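Local atomic coordinates of oxalate biosynthetic component 1 (Burkholderia thailandensis, PDB entry 5IKZ), a protein that probably makes oxalate, together with acetoacetate and coenzyme A, from oxaloacetate and acetyl-CoA. Residues A382-H387 and D397-D402; R685-L690 and H724-L729; L970-G975 and Q1084-F1089. All coordinates share one frame; numbering follows the deposited sequence.

Read from the N terminus, the three contacts follow one another along the chain, and none encloses or crosses another. Contact 1 closes a short loop of nine residues, a hairpin that leaves strand 375-380 of the TIM-type barrel and leads into helix 403-415. Contact 2 spans 33 residues of the cap domain and joins helix 682-690 to helix 715-734. Contact 3 has the widest reach: across 108 residues it brings helix 1080-1090 onto strand 969-976 in the C-terminal, alpha/beta-hydrolase-like part. Contacts 2 and 3 come within about 18 Å at their nearest atoms, whereas contact 1 stays about 40 Å from contact 2 and about 50 Å from contact 3, again between nearest atoms.

Contact 1: residues A382-H387 and D397-D402; sequences AVDQYH and DDSLID
The imidazole of His-387 and the carboxylate of Asp-398 do not stack: OD2 lies oblique to the ring, and the touching is done by the methylenes, His-387 CB against Asp-398 CB at 3.7 Å. With CG anti to the backbone N (chi1 171°), the histidine ring is carried beyond this point, while Asp-398 OD2 bonds to Thr-355. Another flat group, the carbonyl of Gln-385, takes the N-H of Asp-398 (N to O 3.3 Å) from above its plane, 53° out of it, and also accepts a bond from Gln-321.

A short run of hydrogen bonds centres on Ser-399. Its OG receives the N-H of Gln-385 almost in line, at an angle of 175°; the modelled N to OG length of 2.5 Å is doubtful at this resolution. The hydroxyl in turn donates to Asp-397 OD1 (OG to OD1 2.8 Å), meeting it nearly along the C-O axis, and OD2 of that aspartate accepts from the N-H of Val-403. At the far end Ile-401 CD1 packs against Ala-382, 4.5 Å from its CB.

Beside these bonds, Tyr-386 and Asp-397 form a non-hydrogen-bonded antiparallel pair at the base of a hairpin following barrel strand 375-380; the side chain of Val-383 lies about 10 Å from a bound magnesium ion. The bonds, if the modelled geometry holds, would orient the Ser-399 hydroxyl toward Asp-397 and link the hairpin's two sides.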
loop_
_atom_site.group_PDB
_atom_site.type_symbol
_atom_site.label_atom_id
_atom_site.label_comp_id
_atom_site.label_asym_id
_atom_site.label_seq_id
_atom_site.Cartn_x
_atom_site.Cartn_y
_atom_site.Cartn_z
ATOM N N ALA A 382 7.802 -18.101 25.215
ATOM C CA ALA A 382 9.242 -18.378 25.237
ATOM C C ALA A 382 10.078 -17.219 25.791
ATOM O O ALA A 382 11.286 -17.154 25.563
ATOM C CB ALA A 382 9.728 -18.755 23.841
ATOM N N VAL A 383 9.431 -16.313 26.516
ATOM C CA VAL A 383 10.127 -15.246 27.230
ATOM C C VAL A 383 10.043 -15.497 28.732
ATOM O O VAL A 383 8.968 -15.402 29.322
ATOM C CB VAL A 383 9.539 -13.859 26.906
ATOM C CG1 VAL A 383 10.170 -12.790 27.789
ATOM C CG2 VAL A 383 9.735 -13.530 25.434
ATOM N N ASP A 384 11.179 -15.820 29.342
ATOM C CA ASP A 384 11.223 -16.204 30.752
ATOM C C ASP A 384 10.731 -15.104 31.690
ATOM O O ASP A 384 11.218 -13.974 31.655
ATOM C CB ASP A 384 12.642 -16.616 31.141
ATOM C CG ASP A 384 13.090 -17.883 30.439
ATOM O OD1 ASP A 384 12.214 -18.642 29.974
ATOM O OD2 ASP A 384 14.314 -18.120 30.354
ATOM N N GLN A 385 9.768 -15.454 32.537
ATOM C CA GLN A 385 9.167 -14.504 33.466
ATOM C C GLN A 385 9.270 -14.966 34.917
ATOM O O GLN A 385 9.415 -16.155 35.203
ATOM C CB GLN A 385 7.698 -14.269 33.105
ATOM C CG GLN A 385 7.487 -13.409 31.872
ATOM C CD GLN A 385 7.669 -11.931 32.157
ATOM O OE1 GLN A 385 7.489 -11.479 33.288
ATOM N NE2 GLN A 385 8.035 -11.172 31.132
ATOM N N TYR A 386 9.191 -14.005 35.829
ATOM C CA TYR A 386 9.202 -14.287 37.257
ATOM C C TYR A 386 7.857 -13.948 37.887
ATOM O O TYR A 386 7.132 -13.082 37.401
ATOM C CB TYR A 386 10.304 -13.488 37.958
ATOM C CG TYR A 386 11.650 -14.173 38.035
ATOM C CD1 TYR A 386 11.748 -15.552 38.161
ATOM C CD2 TYR A 386 12.827 -13.433 37.988
ATOM C CE1 TYR A 386 12.982 -16.177 38.236
ATOM C CE2 TYR A 386 14.063 -14.048 38.062
ATOM C CZ TYR A 386 14.135 -15.418 38.184
ATOM O OH TYR A 386 15.365 -16.031 38.256
ATOM N N HIS A 387 7.525 -14.644 38.966
ATOM C CA HIS A 387 6.508 -14.162 39.888
ATOM C C HIS A 387 7.187 -13.878 41.212
ATOM O O HIS A 387 7.932 -14.712 41.721
ATOM C CB HIS A 387 5.378 -15.170 40.079
ATOM C CG HIS A 387 4.430 -14.796 41.176
ATOM N ND1 HIS A 387 4.616 -15.189 42.484
ATOM C CD2 HIS A 387 3.304 -14.046 41.166
ATOM C CE1 HIS A 387 3.639 -14.705 43.230
ATOM N NE2 HIS A 387 2.828 -14.009 42.454
ATOM N N ASP A 397 8.979 -19.462 38.709
ATOM C CA ASP A 397 8.837 -19.432 37.260
ATOM C C ASP A 397 7.372 -19.285 36.863
ATOM O O ASP A 397 6.580 -20.215 37.018
ATOM C CB ASP A 397 9.437 -20.695 36.641
ATOM C CG ASP A 397 9.438 -20.662 35.127
ATOM O OD1 ASP A 397 9.369 -19.557 34.549
ATOM O OD2 ASP A 397 9.517 -21.747 34.516
ATOM N N ASP A 398 7.019 -18.110 36.352
ATOM C CA ASP A 398 5.639 -17.811 35.993
ATOM C C ASP A 398 5.480 -17.690 34.481
ATOM O O ASP A 398 4.485 -17.156 33.989
ATOM C CB ASP A 398 5.182 -16.521 36.679
ATOM C CG ASP A 398 3.675 -16.437 36.820
ATOM O OD1 ASP A 398 3.016 -17.500 36.866
ATOM O OD2 ASP A 398 3.150 -15.307 36.891
ATOM N N SER A 399 6.470 -18.193 33.752
ATOM C CA SER A 399 6.476 -18.106 32.298
ATOM C C SER A 399 5.392 -18.984 31.682
ATOM O O SER A 399 5.050 -20.031 32.230
ATOM C CB SER A 399 7.848 -18.509 31.753
ATOM O OG SER A 399 8.886 -17.816 32.426
ATOM N N LEU A 400 4.850 -18.547 30.548
ATOM C CA LEU A 400 3.856 -19.329 29.817
ATOM C C LEU A 400 4.442 -20.671 29.405
ATOM O O LEU A 400 3.788 -21.707 29.510
ATOM C CB LEU A 400 3.363 -18.567 28.588
ATOM C CG LEU A 400 2.619 -17.260 28.855
ATOM C CD1 LEU A 400 2.105 -16.679 27.551
ATOM C CD2 LEU A 400 1.476 -17.491 29.830
ATOM N N ILE A 401 5.678 -20.633 28.921
ATOM C CA ILE A 401 6.459 -21.844 28.710
ATOM C C ILE A 401 7.531 -21.890 29.789
ATOM O O ILE A 401 8.402 -21.021 29.833
ATOM C CB ILE A 401 7.109 -21.884 27.314
ATOM C CG1 ILE A 401 6.050 -21.720 26.221
ATOM C CG2 ILE A 401 7.882 -23.179 27.121
ATOM C CD1 ILE A 401 6.607 -21.795 24.815
ATOM N N ASP A 402 7.462 -22.886 30.669
ATOM C CA ASP A 402 8.370 -22.929 31.810
ATOM C C ASP A 402 9.813 -23.058 31.343
ATOM O O ASP A 402 10.092 -23.703 30.330
ATOM C CB ASP A 402 8.006 -24.069 32.773
ATOM C CG ASP A 402 8.044 -25.436 32.114
ATOM O OD1 ASP A 402 9.151 -25.928 31.812
ATOM O OD2 ASP A 402 6.963 -26.032 31.922
#

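Contact 2: residues R685-L690 and H724-L729; sequences RCLEYL and HALREL
Leu-687 and Leu-726 carry most of this helix-helix contact, with Glu-688 adding a smaller share. Leu-687 reaches across with two parts of its side chain. Its CB rests on Leu-726 CD1 at 3.7 Å, while its CD1 methyl settles against the opposing helix, 3.7 Å from Ala-725 CB and equally close to the backbone there. The same methyl lies 4.1 Å from Leu-729 CD1, so it sits between side chains one helical turn apart.

Leu-726 answers from the other helix. Its CG is anti to the backbone N (chi1 -169°), which sends CD1 between Leu-687 and Glu-688. Glu-688 crosses it at about a right angle and offers its aliphatic part, CG standing 3.8 Å from Leu-726 CD1. The carboxylate takes no part in this apolar touch; it extends past it to a salt bridge with Lys-680. Across the contact there is no hydrogen bond, and each helix keeps its own backbone bonding.

The segments run roughly antiparallel, their axes 144° apart in direction and 9.5 Å apart at closest approach. Within the cap domain, helix 554-560 lies beside both partners, its Leu-558 touching Leu-687 and Leu-729. Helix 562-579 packs on 682-690 through Cys-686 and Leu-690. Helix 849-860, from the C-terminal part of the chain, meets helix 715-734 at Arg-727.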
loop_
_atom_site.group_PDB
_atom_site.type_symbol
_atom_site.label_atom_id
_atom_site.label_comp_id
_atom_site.label_asym_id
_atom_site.label_seq_id
_atom_site.Cartn_x
_atom_site.Cartn_y
_atom_site.Cartn_z
ATOM N N ARG A 685 -22.419 19.112 -2.367
ATOM C CA ARG A 685 -21.034 18.867 -1.980
ATOM C C ARG A 685 -20.921 17.582 -1.170
ATOM O O ARG A 685 -19.881 16.920 -1.175
ATOM C CB ARG A 685 -20.477 20.047 -1.179
ATOM C CG ARG A 685 -20.488 21.369 -1.930
ATOM C CD ARG A 685 -19.686 22.435 -1.194
ATOM N NE ARG A 685 -20.206 22.695 0.145
ATOM C CZ ARG A 685 -21.141 23.597 0.422
ATOM N NH1 ARG A 685 -21.664 24.331 -0.551
ATOM N NH2 ARG A 685 -21.554 23.766 1.671
ATOM N N CYS A 686 -22.000 17.239 -0.477
ATOM C CA CYS A 686 -22.046 16.029 0.333
ATOM C C CYS A 686 -22.042 14.787 -0.546
ATOM O O CYS A 686 -21.324 13.824 -0.274
ATOM C CB CYS A 686 -23.282 16.030 1.232
ATOM S SG CYS A 686 -23.467 14.546 2.244
ATOM N N LEU A 687 -22.853 14.817 -1.599
ATOM C CA LEU A 687 -22.937 13.700 -2.529
ATOM C C LEU A 687 -21.593 13.474 -3.211
ATOM O O LEU A 687 -21.190 12.334 -3.448
ATOM C CB LEU A 687 -24.033 13.944 -3.568
ATOM C CG LEU A 687 -25.467 14.032 -3.039
ATOM C CD1 LEU A 687 -26.395 14.595 -4.102
ATOM C CD2 LEU A 687 -25.955 12.670 -2.568
ATOM N N GLU A 688 -20.898 14.568 -3.512
ATOM C CA GLU A 688 -19.585 14.499 -4.143
ATOM C C GLU A 688 -18.558 13.858 -3.216
ATOM O O GLU A 688 -17.647 13.164 -3.670
ATOM C CB GLU A 688 -19.115 15.894 -4.560
ATOM C CG GLU A 688 -19.680 16.362 -5.889
ATOM C CD GLU A 688 -19.237 17.765 -6.250
ATOM O OE1 GLU A 688 -18.290 18.271 -5.612
ATOM O OE2 GLU A 688 -19.835 18.360 -7.172
ATOM N N TYR A 689 -18.710 14.098 -1.918
ATOM C CA TYR A 689 -17.825 13.514 -0.918
ATOM C C TYR A 689 -18.056 12.011 -0.788
ATOM O O TYR A 689 -17.106 11.227 -0.790
ATOM C CB TYR A 689 -18.028 14.200 0.437
ATOM C CG TYR A 689 -17.343 13.509 1.598
ATOM C CD1 TYR A 689 -15.962 13.565 1.750
ATOM C CD2 TYR A 689 -18.078 12.812 2.549
ATOM C CE1 TYR A 689 -15.334 12.937 2.810
ATOM C CE2 TYR A 689 -17.458 12.184 3.614
ATOM C CZ TYR A 689 -16.087 12.250 3.740
ATOM O OH TYR A 689 -15.468 11.625 4.798
ATOM N N LEU A 690 -19.323 11.622 -0.681
ATOM C CA LEU A 690 -19.694 10.226 -0.477
ATOM C C LEU A 690 -19.194 9.317 -1.593
ATOM O O LEU A 690 -18.659 8.241 -1.333
ATOM C CB LEU A 690 -21.213 10.098 -0.347
ATOM C CG LEU A 690 -21.839 10.700 0.911
ATOM C CD1 LEU A 690 -23.352 10.719 0.792
ATOM C CD2 LEU A 690 -21.405 9.925 2.147
ATOM N N HIS A 724 -27.530 9.658 -9.110
ATOM C CA HIS A 724 -28.845 10.149 -9.498
ATOM C C HIS A 724 -29.093 11.528 -8.905
ATOM O O HIS A 724 -29.276 12.499 -9.642
ATOM C CB HIS A 724 -29.930 9.182 -9.053
ATOM C CG HIS A 724 -31.284 9.463 -9.640
ATOM N ND1 HIS A 724 -32.202 10.303 -9.042
ATOM C CD2 HIS A 724 -31.910 8.930 -10.713
ATOM C CE1 HIS A 724 -33.309 10.334 -9.770
ATOM N NE2 HIS A 724 -33.157 9.504 -10.784
ATOM N N ALA A 725 -29.100 11.615 -7.578
ATOM C CA ALA A 725 -29.273 12.900 -6.893
ATOM C C ALA A 725 -28.152 13.876 -7.235
ATOM O O ALA A 725 -28.358 15.091 -7.237
ATOM C CB ALA A 725 -29.346 12.699 -5.379
ATOM N N LEU A 726 -26.968 13.345 -7.531
ATOM C CA LEU A 726 -25.827 14.188 -7.880
ATOM C C LEU A 726 -26.050 14.828 -9.247
ATOM O O LEU A 726 -25.587 15.937 -9.515
ATOM C CB LEU A 726 -24.525 13.379 -7.866
ATOM C CG LEU A 726 -23.204 14.152 -7.947
ATOM C CD1 LEU A 726 -23.155 15.221 -6.881
ATOM C CD2 LEU A 726 -22.024 13.211 -7.787
ATOM N N ARG A 727 -26.779 14.120 -10.102
ATOM C CA ARG A 727 -27.102 14.609 -11.436
ATOM C C ARG A 727 -28.178 15.684 -11.390
ATOM O O ARG A 727 -28.010 16.765 -11.952
ATOM C CB ARG A 727 -27.564 13.461 -12.332
ATOM C CG ARG A 727 -27.938 13.897 -13.737
ATOM C CD ARG A 727 -28.652 12.790 -14.486
ATOM N NE ARG A 727 -29.964 12.505 -13.919
ATOM C CZ ARG A 727 -30.535 11.305 -13.933
ATOM N NH1 ARG A 727 -29.902 10.274 -14.478
ATOM N NH2 ARG A 727 -31.735 11.133 -13.395
ATOM N N GLU A 728 -29.286 15.364 -10.727
ATOM C CA GLU A 728 -30.425 16.267 -10.617
ATOM C C GLU A 728 -30.012 17.642 -10.101
ATOM O O GLU A 728 -30.485 18.668 -10.592
ATOM C CB GLU A 728 -31.491 15.662 -9.699
ATOM C CG GLU A 728 -32.659 16.588 -9.384
ATOM C CD GLU A 728 -33.740 16.549 -10.446
ATOM O OE1 GLU A 728 -33.739 15.605 -11.265
ATOM O OE2 GLU A 728 -34.592 17.462 -10.462
ATOM N N LEU A 729 -29.116 17.657 -9.120
ATOM C CA LEU A 729 -28.674 18.906 -8.514
ATOM C C LEU A 729 -27.645 19.636 -9.373
ATOM O O LEU A 729 -27.537 20.859 -9.314
ATOM C CB LEU A 729 -28.097 18.648 -7.121
ATOM C CG LEU A 729 -29.073 18.149 -6.054
ATOM C CD1 LEU A 729 -28.386 18.105 -4.701
ATOM C CD2 LEU A 729 -30.315 19.026 -6.003
#

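Contact 3: residues L970-G975 and Q1084-F1089; sequences LLVSFG and QWIARF
Strand 970-973 and helix segment 1084-1089 run nearly antiparallel, 153° apart in direction, with their axes 11.3 Å apart at closest approach, and Leu-970 faces Phe-1089 at one end while Val-972 faces Ile-1086 further along. The side chains that meet across the gap are all apolar, and no hydrogen bond passes between the segments.

Leu-970 and Phe-1089 bury the most surface. The CD1 methyl of Leu-970 stands over one face of the Phe-1089 ring, 3.6 Å from its centroid and 17° off the normal, which makes this a CH-pi contact; within the ring its nearest atom is CE1. The other methyl, CD2, comes to the CD2-CE2 side of the ring and lies 3.8 Å from Phe-1089 CD2. Leu-970 has its CG anti to the backbone N (chi1 178°), an orientation that carries both branches across to the phenylalanine. The opposite ring face is met from within the helix by the carbonyl oxygen of Trp-1085, which also accepts the N-H of Phe-1089. The aromatic is thus lodged between a strand methyl and a carbonyl of its own helix.

Val-972 divides its branches: CG2 approaches Phe-1089 CE2 at 4.0 Å from an oblique direction, and CG1 turns to Ile-1086 CD1. That isoleucine methyl also meets Phe-974 at the ring edge, CD1 lying 4.2 Å from CZ.

In the mixed sheet of the C-terminal domain, strand 969-976 lies between the parallel strands 929-935 and 989-992. Helix 1080-1090 covers the side bearing Leu-970 and Val-972, next to helix 792-813, whose Phe-808 and Ile-812 touch Ile-1086. Leu-971 points away from it and packs on helix 937-955, consistent with the alpha/beta-hydrolase fold, in which helices flank both sides of the central sheet.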
loop_
_atom_site.group_PDB
_atom_site.type_symbol
_atom_site.label_atom_id
_atom_site.label_comp_id
_atom_site.label_asym_id
_atom_site.label_seq_id
_atom_site.Cartn_x
_atom_site.Cartn_y
_atom_site.Cartn_z
ATOM N N LEU A 970 -16.149 -7.975 -31.502
ATOM C CA LEU A 970 -14.997 -8.080 -30.612
ATOM C C LEU A 970 -14.763 -6.768 -29.868
ATOM O O LEU A 970 -14.997 -5.687 -30.410
ATOM C CB LEU A 970 -13.750 -8.479 -31.407
ATOM C CG LEU A 970 -12.421 -8.606 -30.662
ATOM C CD1 LEU A 970 -11.687 -9.852 -31.121
ATOM C CD2 LEU A 970 -11.558 -7.371 -30.879
ATOM N N LEU A 971 -14.298 -6.866 -28.627
ATOM C CA LEU A 971 -14.129 -5.685 -27.788
ATOM C C LEU A 971 -12.792 -5.650 -27.059
ATOM O O LEU A 971 -12.378 -6.634 -26.446
ATOM C CB LEU A 971 -15.260 -5.602 -26.766
ATOM C CG LEU A 971 -16.205 -4.411 -26.902
ATOM C CD1 LEU A 971 -17.264 -4.484 -25.823
ATOM C CD2 LEU A 971 -15.435 -3.104 -26.826
ATOM N N VAL A 972 -12.126 -4.502 -27.126
ATOM C CA VAL A 972 -10.908 -4.273 -26.361
ATOM C C VAL A 972 -11.109 -3.065 -25.451
ATOM O O VAL A 972 -11.130 -1.924 -25.911
ATOM C CB VAL A 972 -9.688 -4.048 -27.276
ATOM C CG1 VAL A 972 -8.440 -3.797 -26.444
ATOM C CG2 VAL A 972 -9.488 -5.242 -28.197
ATOM N N SER A 973 -11.265 -3.325 -24.158
ATOM C CA SER A 973 -11.578 -2.276 -23.196
ATOM C C SER A 973 -10.348 -1.841 -22.404
ATOM O O SER A 973 -9.675 -2.662 -21.783
ATOM C CB SER A 973 -12.679 -2.752 -22.240
ATOM O OG SER A 973 -13.106 -1.711 -21.376
ATOM N N PHE A 974 -10.057 -0.544 -22.437
ATOM C CA PHE A 974 -8.975 0.025 -21.638
ATOM C C PHE A 974 -9.545 0.846 -20.491
ATOM O O PHE A 974 -10.138 1.903 -20.708
ATOM C CB PHE A 974 -8.056 0.894 -22.499
ATOM C CG PHE A 974 -7.162 0.111 -23.413
ATOM C CD1 PHE A 974 -7.532 -0.131 -24.727
ATOM C CD2 PHE A 974 -5.949 -0.383 -22.960
ATOM C CE1 PHE A 974 -6.709 -0.851 -25.573
ATOM C CE2 PHE A 974 -5.122 -1.106 -23.801
ATOM C CZ PHE A 974 -5.503 -1.340 -25.109
ATOM N N GLY A 975 -9.361 0.354 -19.272
ATOM C CA GLY A 975 -9.923 1.002 -18.104
ATOM C C GLY A 975 -11.429 0.836 -18.058
ATOM O O GLY A 975 -12.176 1.803 -18.210
ATOM N N GLN A 1084 0.821 -7.331 -29.818
ATOM C CA GLN A 1084 0.768 -8.535 -30.639
ATOM C C GLN A 1084 -0.657 -9.074 -30.734
ATOM O O GLN A 1084 -1.094 -9.516 -31.798
ATOM C CB GLN A 1084 1.708 -9.606 -30.073
ATOM C CG GLN A 1084 1.481 -11.006 -30.625
ATOM C CD GLN A 1084 1.695 -11.094 -32.125
ATOM O OE1 GLN A 1084 2.547 -10.402 -32.685
ATOM N NE2 GLN A 1084 0.920 -11.949 -32.785
ATOM N N TRP A 1085 -1.377 -9.027 -29.616
ATOM C CA TRP A 1085 -2.777 -9.439 -29.584
ATOM C C TRP A 1085 -3.626 -8.580 -30.514
ATOM O O TRP A 1085 -4.420 -9.094 -31.302
ATOM C CB TRP A 1085 -3.332 -9.358 -28.160
ATOM C CG TRP A 1085 -2.859 -10.448 -27.247
ATOM C CD1 TRP A 1085 -1.757 -11.235 -27.406
ATOM C CD2 TRP A 1085 -3.485 -10.873 -26.030
ATOM N NE1 TRP A 1085 -1.655 -12.123 -26.362
ATOM C CE2 TRP A 1085 -2.705 -11.922 -25.504
ATOM C CE3 TRP A 1085 -4.628 -10.468 -25.334
ATOM C CZ2 TRP A 1085 -3.031 -12.571 -24.315
ATOM C CZ3 TRP A 1085 -4.951 -11.114 -24.155
ATOM C CH2 TRP A 1085 -4.155 -12.153 -23.657
ATOM N N ILE A 1086 -3.449 -7.267 -30.413
ATOM C CA ILE A 1086 -4.210 -6.318 -31.216
ATOM C C ILE A 1086 -3.801 -6.395 -32.686
ATOM O O ILE A 1086 -4.639 -6.267 -33.582
ATOM C CB ILE A 1086 -4.030 -4.882 -30.684
ATOM C CG1 ILE A 1086 -4.654 -4.769 -29.291
ATOM C CG2 ILE A 1086 -4.653 -3.864 -31.629
ATOM C CD1 ILE A 1086 -4.660 -3.373 -28.731
ATOM N N ALA A 1087 -2.513 -6.617 -32.925
ATOM C CA ALA A 1087 -2.007 -6.795 -34.281
ATOM C C ALA A 1087 -2.671 -7.998 -34.944
ATOM O O ALA A 1087 -3.054 -7.942 -36.113
ATOM C CB ALA A 1087 -0.498 -6.960 -34.270
ATOM N N ARG A 1088 -2.810 -9.081 -34.184
ATOM C CA ARG A 1088 -3.459 -10.290 -34.679
ATOM C C ARG A 1088 -4.941 -10.042 -34.947
ATOM O O ARG A 1088 -5.519 -10.626 -35.864
ATOM C CB ARG A 1088 -3.283 -11.439 -33.684
ATOM N N PHE A 1089 -5.548 -9.177 -34.140
ATOM C CA PHE A 1089 -6.937 -8.777 -34.341
ATOM C C PHE A 1089 -7.097 -8.006 -35.646
ATOM O O PHE A 1089 -8.065 -8.201 -36.384
ATOM C CB PHE A 1089 -7.432 -7.919 -33.173
ATOM C CG PHE A 1089 -7.766 -8.703 -31.939
ATOM C CD1 PHE A 1089 -8.003 -10.066 -32.006
ATOM C CD2 PHE A 1089 -7.849 -8.073 -30.708
ATOM C CE1 PHE A 1089 -8.312 -10.786 -30.867
ATOM C CE2 PHE A 1089 -8.159 -8.786 -29.567
ATOM C CZ PHE A 1089 -8.390 -10.144 -29.648
#